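Local atomic coordinates of CSE3 (Thermus thermophilus, PDB entry 2Y8Y), a protein that cleaves CRISPR repeat RNA as an endoribonuclease of the Cas6/Cse3/CasE family and keeps hold of the crRNA once it is processed. Residues 127-132 / 178-183; 137-142 / 193-198. All coordinates share one frame; numbering follows the deposited sequence.

Contact 1: residues 127-132 / 178-183. With nucleotides of chain B.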
ATOM      1  N   VAL A 127       3.410  12.715 -10.112  1.00 11.84           N
ATOM      2  CA  VAL A 127       2.110  13.296  -9.764  1.00 13.29           C
ATOM      3  C   VAL A 127       1.053  13.007 -10.836  1.00 12.61           C
ATOM      4  O   VAL A 127      -0.081  12.652 -10.512  1.00 12.64           O
ATOM      5  CB  VAL A 127       2.218  14.802  -9.490  1.00 13.83           C
ATOM      6  CG1 VAL A 127       0.830  15.416  -9.345  1.00 16.47           C
ATOM      7  CG2 VAL A 127       3.027  15.031  -8.219  1.00 15.07           C
ATOM      8  N   ALA A 128       1.422  13.124 -12.107  1.00 11.30           N
ATOM      9  CA  ALA A 128       0.479  12.824 -13.184  1.00  9.42           C
ATOM     10  C   ALA A 128       0.042  11.363 -13.130  1.00 11.38           C
ATOM     11  O   ALA A 128      -1.128  11.039 -13.372  1.00 11.00           O
ATOM     12  CB  ALA A 128       1.089  13.165 -14.550  1.00 12.38           C
ATOM     13  N   TRP A 129       0.989  10.483 -12.830  1.00 11.14           N
ATOM     14  CA  TRP A 129       0.691   9.072 -12.687  1.00  9.43           C
ATOM     15  C   TRP A 129      -0.337   8.877 -11.566  1.00  9.76           C
ATOM     16  O   TRP A 129      -1.347   8.188 -11.747  1.00  9.62           O
ATOM     17  CB  TRP A 129       1.976   8.296 -12.384  1.00  9.99           C
ATOM     18  CG  TRP A 129       1.786   6.809 -12.153  1.00 10.02           C
ATOM     19  CD1 TRP A 129       1.793   5.842 -13.112  1.00 11.03           C
ATOM     20  CD2 TRP A 129       1.592   6.131 -10.904  1.00  9.67           C
ATOM     21  NE1 TRP A 129       1.614   4.605 -12.547  1.00 10.79           N
ATOM     22  CE2 TRP A 129       1.493   4.753 -11.185  1.00 10.41           C
ATOM     23  CE3 TRP A 129       1.478   6.557  -9.571  1.00 10.29           C
ATOM     24  CZ2 TRP A 129       1.285   3.790 -10.195  1.00 11.17           C
ATOM     25  CZ3 TRP A 129       1.280   5.590  -8.573  1.00 10.88           C
ATOM     26  CH2 TRP A 129       1.185   4.227  -8.898  1.00 10.92           C
ATOM     27  N   LEU A 130      -0.090   9.479 -10.407  1.00  9.72           N
ATOM     28  CA  LEU A 130      -1.026   9.347  -9.289  1.00 10.12           C
ATOM     29  C   LEU A 130      -2.410   9.834  -9.713  1.00  9.31           C
ATOM     30  O   LEU A 130      -3.412   9.179  -9.433  1.00  9.88           O
ATOM     31  CB  LEU A 130      -0.542  10.156  -8.091  1.00 10.06           C
ATOM     32  CG  LEU A 130      -1.499  10.144  -6.901  1.00 10.16           C
ATOM     33  CD1 LEU A 130      -1.570   8.758  -6.245  1.00 13.34           C
ATOM     34  CD2 LEU A 130      -1.004  11.178  -5.938  1.00 12.74           C
ATOM     35  N   GLU A 131      -2.470  10.983 -10.383  1.00  9.85           N
ATOM     36  CA  GLU A 131      -3.767  11.522 -10.797  1.00 10.66           C
ATOM     37  C   GLU A 131      -4.497  10.552 -11.711  1.00 10.64           C
ATOM     38  O   GLU A 131      -5.711  10.332 -11.564  1.00 11.52           O
ATOM     39  CB  GLU A 131      -3.605  12.878 -11.485  1.00 12.43           C
ATOM     40  CG  GLU A 131      -3.192  13.972 -10.527  1.00 15.03           C
ATOM     41  CD  GLU A 131      -2.754  15.244 -11.229  1.00 22.13           C
ATOM     42  OE1 GLU A 131      -2.383  15.172 -12.420  1.00 27.05           O
ATOM     43  OE2 GLU A 131      -2.755  16.308 -10.572  1.00 25.82           O
ATOM     44  N   ARG A 132      -3.779   9.984 -12.672  1.00 10.13           N
ATOM     45  CA  ARG A 132      -4.388   9.046 -13.605  1.00 10.00           C
ATOM     46  C   ARG A 132      -4.855   7.771 -12.892  1.00  9.09           C
ATOM     47  O   ARG A 132      -5.954   7.284 -13.149  1.00 10.48           O
ATOM     48  CB  ARG A 132      -3.402   8.695 -14.731  1.00 12.31           C
ATOM     49  CG  ARG A 132      -3.996   7.815 -15.809  1.00 14.43           C
ATOM     50  CD  ARG A 132      -2.982   7.449 -16.894  1.00 16.10           C
ATOM     51  NE  ARG A 132      -1.849   6.687 -16.368  1.00 16.60           N
ATOM     52  CZ  ARG A 132      -1.912   5.413 -15.989  1.00 18.09           C
ATOM     53  NH1 ARG A 132      -3.050   4.737 -16.075  1.00 18.75           N
ATOM     54  NH2 ARG A 132      -0.830   4.808 -15.525  1.00 18.56           N
ATOM     55  N   VAL A 178       7.837   6.097  -3.846  1.00 10.36           N
ATOM     56  CA  VAL A 178       7.412   7.477  -3.742  1.00 10.41           C
ATOM     57  C   VAL A 178       6.244   7.526  -2.767  1.00  9.48           C
ATOM     58  O   VAL A 178       5.215   6.863  -2.990  1.00 10.13           O
ATOM     59  CB  VAL A 178       6.967   7.998  -5.120  1.00  9.14           C
ATOM     60  CG1 VAL A 178       6.523   9.447  -5.028  1.00 11.62           C
ATOM     61  CG2 VAL A 178       8.092   7.866  -6.115  1.00 10.14           C
ATOM     62  N   LEU A 179       6.409   8.276  -1.681  1.00  9.64           N
ATOM     63  CA  LEU A 179       5.381   8.406  -0.660  1.00  9.28           C
ATOM     64  C   LEU A 179       4.545   9.659  -0.897  1.00 11.24           C
ATOM     65  O   LEU A 179       5.030  10.785  -0.719  1.00 11.70           O
ATOM     66  CB  LEU A 179       6.022   8.449   0.733  1.00 11.48           C
ATOM     67  CG  LEU A 179       5.046   8.546   1.906  1.00 10.80           C
ATOM     68  CD1 LEU A 179       4.117   7.331   1.955  1.00 11.91           C
ATOM     69  CD2 LEU A 179       5.839   8.658   3.188  1.00 12.47           C
ATOM     70  N   PHE A 180       3.292   9.450  -1.304  1.00 10.30           N
ATOM     71  CA  PHE A 180       2.344  10.528  -1.570  1.00  9.80           C
ATOM     72  C   PHE A 180       1.411  10.703  -0.380  1.00  9.76           C
ATOM     73  O   PHE A 180       0.976   9.716   0.235  1.00 10.34           O
ATOM     74  CB  PHE A 180       1.429  10.178  -2.751  1.00 10.51           C
ATOM     75  CG  PHE A 180       2.119   9.999  -4.080  1.00  8.97           C
ATOM     76  CD1 PHE A 180       2.503  11.100  -4.849  1.00 10.90           C
ATOM     77  CD2 PHE A 180       2.283   8.726  -4.609  1.00  9.80           C
ATOM     78  CE1 PHE A 180       3.068  10.926  -6.114  1.00  9.95           C
ATOM     79  CE2 PHE A 180       2.851   8.541  -5.857  1.00 10.83           C
ATOM     80  CZ  PHE A 180       3.256   9.651  -6.608  1.00 11.32           C
ATOM     81  N   GLU A 181       1.069  11.951  -0.073  1.00 11.35           N
ATOM     82  CA  GLU A 181       0.015  12.249   0.900  1.00 11.52           C
ATOM     83  C   GLU A 181      -0.794  13.415   0.375  1.00 15.85           C
ATOM     84  O   GLU A 181      -0.235  14.359  -0.179  1.00 16.25           O
ATOM     85  CB  GLU A 181       0.629  12.629   2.243  1.00 15.77           C
ATOM     86  CG  GLU A 181      -0.383  12.801   3.339  1.00 25.96           C
ATOM     87  CD  GLU A 181       0.266  12.967   4.691  1.00 32.64           C
ATOM     88  OE1 GLU A 181       0.894  14.020   4.917  1.00 35.35           O
ATOM     89  OE2 GLU A 181       0.151  12.040   5.519  1.00 44.24           O
ATOM     90  N   GLY A 182      -2.108  13.376   0.528  1.00 12.33           N
ATOM     91  CA  GLY A 182      -2.911  14.481   0.056  1.00 14.44           C
ATOM     92  C   GLY A 182      -4.374  14.326   0.400  1.00 10.75           C
ATOM     93  O   GLY A 182      -4.733  13.646   1.362  1.00 13.84           O
ATOM     94  N   ARG A 183      -5.205  14.992  -0.388  1.00 12.13           N
ATOM     95  CA  ARG A 183      -6.652  14.921  -0.202  1.00 12.81           C
ATOM     96  C   ARG A 183      -7.299  14.589  -1.536  1.00 12.38           C
ATOM     97  O   ARG A 183      -6.906  15.089  -2.593  1.00 13.10           O
ATOM     98  CB  ARG A 183      -7.200  16.239   0.358  1.00 14.16           C
ATOM     99  CG  ARG A 183      -6.723  16.553   1.756  1.00 19.78           C
ATOM    100  CD  ARG A 183      -7.305  17.865   2.269  1.00 32.31           C
ATOM    101  NE  ARG A 183      -8.752  17.802   2.494  1.00 42.23           N
ATOM    102  CZ  ARG A 183      -9.637  18.600   1.901  1.00 56.92           C
ATOM    103  NH1 ARG A 183      -9.230  19.519   1.038  1.00 63.58           N
ATOM    104  NH2 ARG A 183     -10.928  18.478   2.170  1.00 58.49           N
TER
ATOM    105  P     G B  14      -2.241   1.222 -15.890  1.00 12.73           P
ATOM    106  OP1   G B  14      -2.805   2.193 -14.931  1.00 12.52           O
ATOM    107  OP2   G B  14      -0.767   1.111 -16.003  1.00 14.14           O
ATOM    108  O5'   G B  14      -2.852  -0.217 -15.652  1.00 12.35           O
ATOM    109  C5'   G B  14      -4.258  -0.394 -15.570  1.00 13.88           C
ATOM    110  C4'   G B  14      -4.631  -1.847 -15.611  1.00 13.74           C
ATOM    111  O4'   G B  14      -4.229  -2.438 -16.877  1.00 12.38           O
ATOM    112  C3'   G B  14      -3.958  -2.734 -14.592  1.00 12.07           C
ATOM    113  O3'   G B  14      -4.500  -2.594 -13.298  1.00 12.47           O
ATOM    114  C2'   G B  14      -4.168  -4.107 -15.201  1.00 13.95           C
ATOM    115  O2'   G B  14      -5.525  -4.516 -15.068  1.00 14.09           O
ATOM    116  C1'   G B  14      -3.890  -3.795 -16.673  1.00 13.62           C
ATOM    117  N9    G B  14      -2.462  -3.970 -16.969  1.00 12.97           N
ATOM    118  C8    G B  14      -1.463  -3.021 -17.042  1.00 12.61           C
ATOM    119  N7    G B  14      -0.292  -3.561 -17.242  1.00 13.12           N
ATOM    120  C5    G B  14      -0.526  -4.932 -17.259  1.00 13.57           C
ATOM    121  C6    G B  14       0.365  -6.026 -17.425  1.00 15.50           C
ATOM    122  O6    G B  14       1.590  -6.005 -17.592  1.00 16.45           O
ATOM    123  N1    G B  14      -0.301  -7.246 -17.363  1.00 15.87           N
ATOM    124  C2    G B  14      -1.660  -7.396 -17.170  1.00 14.23           C
ATOM    125  N2    G B  14      -2.129  -8.651 -17.145  1.00 16.96           N
ATOM    126  N3    G B  14      -2.502  -6.384 -17.024  1.00 13.76           N
ATOM    127  C4    G B  14      -1.865  -5.194 -17.075  1.00 13.29           C
TER

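Contact 2: residues 137-142 / 193-198. With nucleotides of chain B.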
ATOM      1  N   GLY A 137      -9.370   4.748 -11.101  1.00  9.59           N
ATOM      2  CA  GLY A 137      -9.809   3.959  -9.966  1.00 11.58           C
ATOM      3  C   GLY A 137     -10.986   4.493  -9.170  1.00  9.85           C
ATOM      4  O   GLY A 137     -11.262   3.966  -8.093  1.00 10.66           O
ATOM      5  N   GLY A 138     -11.668   5.521  -9.667  1.00  9.85           N
ATOM      6  CA  GLY A 138     -12.894   5.983  -9.022  1.00 11.34           C
ATOM      7  C   GLY A 138     -12.733   7.102  -8.008  1.00 10.31           C
ATOM      8  O   GLY A 138     -13.685   7.430  -7.303  1.00 10.13           O
ATOM      9  N   PHE A 139     -11.540   7.680  -7.932  1.00 10.80           N
ATOM     10  CA  PHE A 139     -11.259   8.818  -7.063  1.00 10.30           C
ATOM     11  C   PHE A 139     -10.830  10.017  -7.910  1.00 11.34           C
ATOM     12  O   PHE A 139     -10.703   9.914  -9.130  1.00 14.68           O
ATOM     13  CB  PHE A 139     -10.095   8.477  -6.127  1.00 10.00           C
ATOM     14  CG  PHE A 139     -10.388   7.398  -5.088  1.00  8.29           C
ATOM     15  CD1 PHE A 139     -11.144   7.691  -3.965  1.00  9.02           C
ATOM     16  CD2 PHE A 139      -9.828   6.130  -5.204  1.00  8.94           C
ATOM     17  CE1 PHE A 139     -11.368   6.733  -2.993  1.00  9.64           C
ATOM     18  CE2 PHE A 139     -10.044   5.169  -4.224  1.00 10.36           C
ATOM     19  CZ  PHE A 139     -10.810   5.481  -3.123  1.00 10.26           C
ATOM     20  N   ARG A 140     -10.562  11.145  -7.272  1.00  8.88           N
ATOM     21  CA  ARG A 140      -9.939  12.278  -7.964  1.00 10.43           C
ATOM     22  C   ARG A 140      -9.212  13.117  -6.929  1.00 12.37           C
ATOM     23  O   ARG A 140      -9.760  13.391  -5.873  1.00 12.04           O
ATOM     24  CB  ARG A 140     -10.990  13.133  -8.693  1.00 11.81           C
ATOM     25  CG  ARG A 140     -10.395  14.182  -9.645  1.00 14.53           C
ATOM     26  CD  ARG A 140     -11.472  14.957 -10.414  1.00 20.91           C
ATOM     27  NE  ARG A 140     -12.417  14.080 -11.110  1.00 20.48           N
ATOM     28  CZ  ARG A 140     -13.729  14.091 -10.904  1.00 17.55           C
ATOM     29  NH1 ARG A 140     -14.243  14.935 -10.022  1.00 22.64           N
ATOM     30  NH2 ARG A 140     -14.520  13.261 -11.569  1.00 17.68           N
ATOM     31  N   LEU A 141      -7.985  13.549  -7.217  1.00 13.06           N
ATOM     32  CA  LEU A 141      -7.336  14.486  -6.299  1.00 15.68           C
ATOM     33  C   LEU A 141      -8.152  15.764  -6.140  1.00 16.61           C
ATOM     34  O   LEU A 141      -8.779  16.244  -7.093  1.00 20.45           O
ATOM     35  CB  LEU A 141      -5.954  14.878  -6.810  1.00 20.10           C
ATOM     36  CG  LEU A 141      -4.783  13.950  -6.595  1.00 19.72           C
ATOM     37  CD1 LEU A 141      -3.513  14.642  -7.105  1.00 16.02           C
ATOM     38  CD2 LEU A 141      -4.665  13.601  -5.124  1.00 17.21           C
ATOM     39  N   LEU A 142      -8.136  16.339  -4.944  1.00 17.03           N
ATOM     40  CA  LEU A 142      -8.735  17.652  -4.739  1.00 17.40           C
ATOM     41  C   LEU A 142      -7.763  18.708  -5.250  1.00 18.28           C
ATOM     42  O   LEU A 142      -6.561  18.468  -5.300  1.00 20.31           O
ATOM     43  CB  LEU A 142      -9.013  17.901  -3.257  1.00 24.63           C
ATOM     44  CG  LEU A 142     -10.108  17.052  -2.611  1.00 27.04           C
ATOM     45  CD1 LEU A 142     -10.493  17.612  -1.252  1.00 30.63           C
ATOM     46  CD2 LEU A 142     -11.317  16.983  -3.519  1.00 31.40           C
ATOM     47  N   LEU A 193     -13.964   1.505  -4.162  1.00 11.03           N
ATOM     48  CA  LEU A 193     -13.818   0.383  -3.239  1.00 12.39           C
ATOM     49  C   LEU A 193     -12.893  -0.690  -3.823  1.00 11.40           C
ATOM     50  O   LEU A 193     -11.995  -1.207  -3.142  1.00 12.95           O
ATOM     51  CB  LEU A 193     -15.183  -0.214  -2.905  1.00 13.19           C
ATOM     52  CG  LEU A 193     -15.110  -1.406  -1.953  1.00 16.86           C
ATOM     53  CD1 LEU A 193     -14.498  -1.011  -0.625  1.00 24.09           C
ATOM     54  CD2 LEU A 193     -16.509  -1.959  -1.771  1.00 25.41           C
ATOM     55  N   ALA A 194     -13.090  -1.003  -5.100  1.00 11.45           N
ATOM     56  CA  ALA A 194     -12.224  -1.984  -5.758  1.00 10.24           C
ATOM     57  C   ALA A 194     -10.767  -1.536  -5.728  1.00 10.48           C
ATOM     58  O   ALA A 194      -9.858  -2.346  -5.512  1.00 12.48           O
ATOM     59  CB  ALA A 194     -12.682  -2.236  -7.182  1.00 12.97           C
ATOM     60  N   THR A 195     -10.538  -0.242  -5.940  1.00  9.38           N
ATOM     61  CA  THR A 195      -9.185   0.302  -5.875  1.00  9.91           C
ATOM     62  C   THR A 195      -8.565   0.113  -4.483  1.00 10.29           C
ATOM     63  O   THR A 195      -7.401  -0.298  -4.372  1.00 11.27           O
ATOM     64  CB  THR A 195      -9.189   1.784  -6.270  1.00 10.33           C
ATOM     65  OG1 THR A 195      -9.649   1.892  -7.618  1.00 11.35           O
ATOM     66  CG2 THR A 195      -7.798   2.403  -6.148  1.00 10.60           C
ATOM     67  N   LEU A 196      -9.319   0.401  -3.424  1.00 11.37           N
ATOM     68  CA  LEU A 196      -8.789   0.189  -2.074  1.00 10.30           C
ATOM     69  C   LEU A 196      -8.439  -1.273  -1.829  1.00 10.62           C
ATOM     70  O   LEU A 196      -7.443  -1.580  -1.197  1.00 10.44           O
ATOM     71  CB  LEU A 196      -9.778   0.664  -1.007  1.00 12.39           C
ATOM     72  CG  LEU A 196     -10.127   2.144  -0.961  1.00 10.31           C
ATOM     73  CD1 LEU A 196     -11.099   2.372   0.178  1.00 13.38           C
ATOM     74  CD2 LEU A 196      -8.877   2.989  -0.722  1.00 11.74           C
ATOM     75  N   ARG A 197      -9.285  -2.181  -2.307  1.00  9.58           N
ATOM     76  CA  ARG A 197      -9.053  -3.606  -2.094  1.00 10.48           C
ATOM     77  C   ARG A 197      -7.887  -4.152  -2.926  1.00  8.09           C
ATOM     78  O   ARG A 197      -7.260  -5.129  -2.543  1.00 10.91           O
ATOM     79  CB  ARG A 197     -10.329  -4.403  -2.402  1.00 11.26           C
ATOM     80  CG  ARG A 197     -11.486  -4.058  -1.465  1.00 10.26           C
ATOM     81  CD  ARG A 197     -12.806  -4.712  -1.902  1.00 12.14           C
ATOM     82  NE  ARG A 197     -12.717  -6.168  -1.897  1.00 14.16           N
ATOM     83  CZ  ARG A 197     -12.861  -6.935  -0.818  1.00 11.37           C
ATOM     84  NH1 ARG A 197     -13.107  -6.393   0.372  1.00 13.44           N
ATOM     85  NH2 ARG A 197     -12.747  -8.243  -0.938  1.00 13.18           N
ATOM     86  N   ARG A 198      -7.638  -3.561  -4.092  1.00  8.65           N
ATOM     87  CA  ARG A 198      -6.605  -4.059  -4.997  1.00 11.08           C
ATOM     88  C   ARG A 198      -5.253  -3.451  -4.712  1.00 10.12           C
ATOM     89  O   ARG A 198      -4.227  -4.104  -4.895  1.00 11.30           O
ATOM     90  CB  ARG A 198      -6.977  -3.740  -6.446  1.00 11.48           C
ATOM     91  CG  ARG A 198      -5.841  -3.982  -7.470  1.00 15.30           C
ATOM     92  CD  ARG A 198      -5.352  -5.448  -7.506  1.00 19.93           C
ATOM     93  NE  ARG A 198      -6.451  -6.350  -7.845  1.00 19.60           N
ATOM     94  CZ  ARG A 198      -6.495  -7.637  -7.519  1.00 26.09           C
ATOM     95  NH1 ARG A 198      -5.497  -8.196  -6.846  1.00 24.75           N
ATOM     96  NH2 ARG A 198      -7.547  -8.369  -7.859  1.00 30.83           N
TER
ATOM     97  P     G B  15      -3.572  -2.814 -12.006  1.00 13.21           P
ATOM     98  OP1   G B  15      -4.417  -2.505 -10.823  1.00 14.04           O
ATOM     99  OP2   G B  15      -2.319  -2.050 -12.197  1.00 14.19           O
ATOM    100  O5'   G B  15      -3.241  -4.366 -12.048  1.00 14.56           O
ATOM    101  C5'   G B  15      -4.252  -5.323 -11.801  1.00 15.52           C
ATOM    102  C4'   G B  15      -3.749  -6.724 -12.010  1.00 16.59           C
ATOM    103  O4'   G B  15      -3.225  -6.883 -13.357  1.00 15.51           O
ATOM    104  C3'   G B  15      -2.584  -7.158 -11.151  1.00 13.68           C
ATOM    105  O3'   G B  15      -2.938  -7.398  -9.805  1.00 13.50           O
ATOM    106  C2'   G B  15      -2.129  -8.398 -11.900  1.00 16.30           C
ATOM    107  O2'   G B  15      -3.067  -9.448 -11.739  1.00 16.66           O
ATOM    108  C1'   G B  15      -2.220  -7.889 -13.342  1.00 15.52           C
ATOM    109  N9    G B  15      -0.938  -7.293 -13.754  1.00 14.90           N
ATOM    110  C8    G B  15      -0.565  -5.972 -13.829  1.00 15.39           C
ATOM    111  N7    G B  15       0.695  -5.829 -14.152  1.00 17.12           N
ATOM    112  C5    G B  15       1.175  -7.122 -14.262  1.00 14.64           C
ATOM    113  C6    G B  15       2.468  -7.599 -14.582  1.00 16.62           C
ATOM    114  O6    G B  15       3.476  -6.949 -14.843  1.00 18.26           O
ATOM    115  N1    G B  15       2.523  -8.994 -14.578  1.00 17.51           N
ATOM    116  C2    G B  15       1.468  -9.821 -14.288  1.00 14.73           C
ATOM    117  N2    G B  15       1.717 -11.143 -14.332  1.00 18.30           N
ATOM    118  N3    G B  15       0.255  -9.393 -14.000  1.00 16.99           N
ATOM    119  C4    G B  15       0.188  -8.036 -13.998  1.00 15.11           C
ATOM    120  P     G B  16      -1.831  -7.304  -8.641  1.00 13.17           P
ATOM    121  OP1   G B  16      -2.561  -7.452  -7.359  1.00 13.06           O
ATOM    122  OP2   G B  16      -1.019  -6.074  -8.872  1.00 13.99           O
ATOM    123  O5'   G B  16      -0.918  -8.573  -8.905  1.00 14.78           O
ATOM    124  C5'   G B  16      -1.425  -9.886  -8.748  1.00 14.36           C
ATOM    125  C4'   G B  16      -0.381 -10.919  -9.089  1.00 15.52           C
ATOM    126  O4'   G B  16       0.084 -10.729 -10.449  1.00 16.61           O
ATOM    127  C3'   G B  16       0.900 -10.883  -8.269  1.00 17.40           C
ATOM    128  O3'   G B  16       0.746 -11.460  -6.989  1.00 18.77           O
ATOM    129  C2'   G B  16       1.864 -11.641  -9.168  1.00 16.50           C
ATOM    130  O2'   G B  16       1.600 -13.035  -9.119  1.00 19.54           O
ATOM    131  C1'   G B  16       1.448 -11.119 -10.538  1.00 15.98           C
ATOM    132  N9    G B  16       2.256  -9.951 -10.926  1.00 14.79           N
ATOM    133  C8    G B  16       1.913  -8.619 -10.888  1.00 15.70           C
ATOM    134  N7    G B  16       2.895  -7.851 -11.282  1.00 15.42           N
ATOM    135  C5    G B  16       3.940  -8.724 -11.574  1.00 15.97           C
ATOM    136  C6    G B  16       5.253  -8.464 -12.043  1.00 16.37           C
ATOM    137  O6    G B  16       5.785  -7.374 -12.308  1.00 16.91           O
ATOM    138  N1    G B  16       5.977  -9.635 -12.209  1.00 16.52           N
ATOM    139  C2    G B  16       5.497 -10.900 -11.969  1.00 17.77           C
ATOM    140  N2    G B  16       6.350 -11.916 -12.192  1.00 18.44           N
ATOM    141  N3    G B  16       4.272 -11.153 -11.528  1.00 17.56           N
ATOM    142  C4    G B  16       3.554 -10.026 -11.360  1.00 17.01           C
TER

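Contact 1: residues 127-132 / 178-183
Phe180 lays one face of its ring against Leu130, whose methyl CD2 sits 3.7 Å from Phe180 CD1 and makes a CH-pi contact displaced from the ring centre toward the rim. Leu130 and Phe180 run alongside each other, pointing opposite ways, so the leucine meets the ring along its length: CD2 lies over the part near the backbone, while Leu130 CB comes to 4.1 Å from Phe180 CZ at the far end. This overlap follows from the first torsion of Phe180, which sets CG anti to the carbonyl carbon (chi1 -63°) and lays the ring beneath the helix. Val178 CG1, from the same strand, lies over the opposite face, 3.6 Å above the ring plane, and the aromatic is thereby sandwiched between two aliphatic groups. Trp129 closes in obliquely and more loosely, with CZ3 4.3 Å from Phe180 CE2; its indole also rests on Ala105 and Pro107 of the neighbouring strand 98-110. No hydrogen bond joins the two segments, and the helix and strand axes, 10.9 Å apart, run at 59° to one another.

The helix also has a side turned to RNA. Arg132 NH1 donates a nearly straight bond of 2.8 Å to OP1 of G14 of chain B (N-H...O 164°), and NH2 adds a weak one to the same oxygen, which lies at the guanidinium edge in its plane. Both donors thus converge on a single phosphate oxygen, where the arginine charge probably offsets that of the RNA phosphate. Helix 123-136 packed on an antiparallel sheet through an aliphatic-aromatic core is the layered alpha/beta construction of the ferredoxin-like fold, with an RNA-contacting arginine on the helix.

Contact 2: residues 137-142 / 193-198
Thr195 OG1 sits between two backbone carbonyls, 2.7 Å from Gly137 O across the contact and also close to Arg191 O one turn back in its own helix. The threonine oxygen is also 3.1 Å from Gly137 CA, an approach made possible by the missing side chain. Gly138, with a positive phi of 93°, is the C-prime residue of a Schellman motif ending the preceding helix: Phe139 N reaches Leu134 O and Gly138 N reaches Glu135 O. In this turn the Gly137 carbonyl faces the threonine.

The same residue presents a second surface. Thr195 has OG1 beside its backbone N (chi1 -62°), which puts CG2 on the far side, anti to that N. Thr195 CG2 lies 4.0 Å from Phe139 CE2, while CB meets the ring at its edge. Leu196 lies roughly perpendicular to Phe139, its CD2 4.0 Å from Phe139 CZ; Leu211 of strand 211-214 touches all three side chains.

At the end of the segment, away from 137-142, Arg198 bends at chi2 and chi3 and reaches the RNA instead, its NH1 making a weak 3.1 Å hydrogen bond to OP1 of G16 of chain B. With its hydroxyl between two main-chain carbonyls and its CB and methyl group against the aromatic, Thr195 serves both a polar and an apolar part of the interface.

In the fold
The centres of contacts 1 and 2 lie about 12 Å apart, and their segments alternate along the chain: 127-132, 137-142, 178-183, 193-198. Helix 123-136 runs into strand 139-144, and strand 173-186 into helix 189-198, so each contact draws one segment from each of these two consecutive units. Strands 139-144 and 173-186 are antiparallel neighbours in one sheet, joined where Arg183 O probably accepts a hydrogen bond from Leu142 N at 2.9 Å; Glu131 also packs on Leu141. Contact 1 thus seats the first helix on the sheet, and contact 2 ties that helix's end to the second helix. Each helix brings an arginine to the RNA, Arg132 to the G14 phosphate and Arg198, weakly, to that of G16.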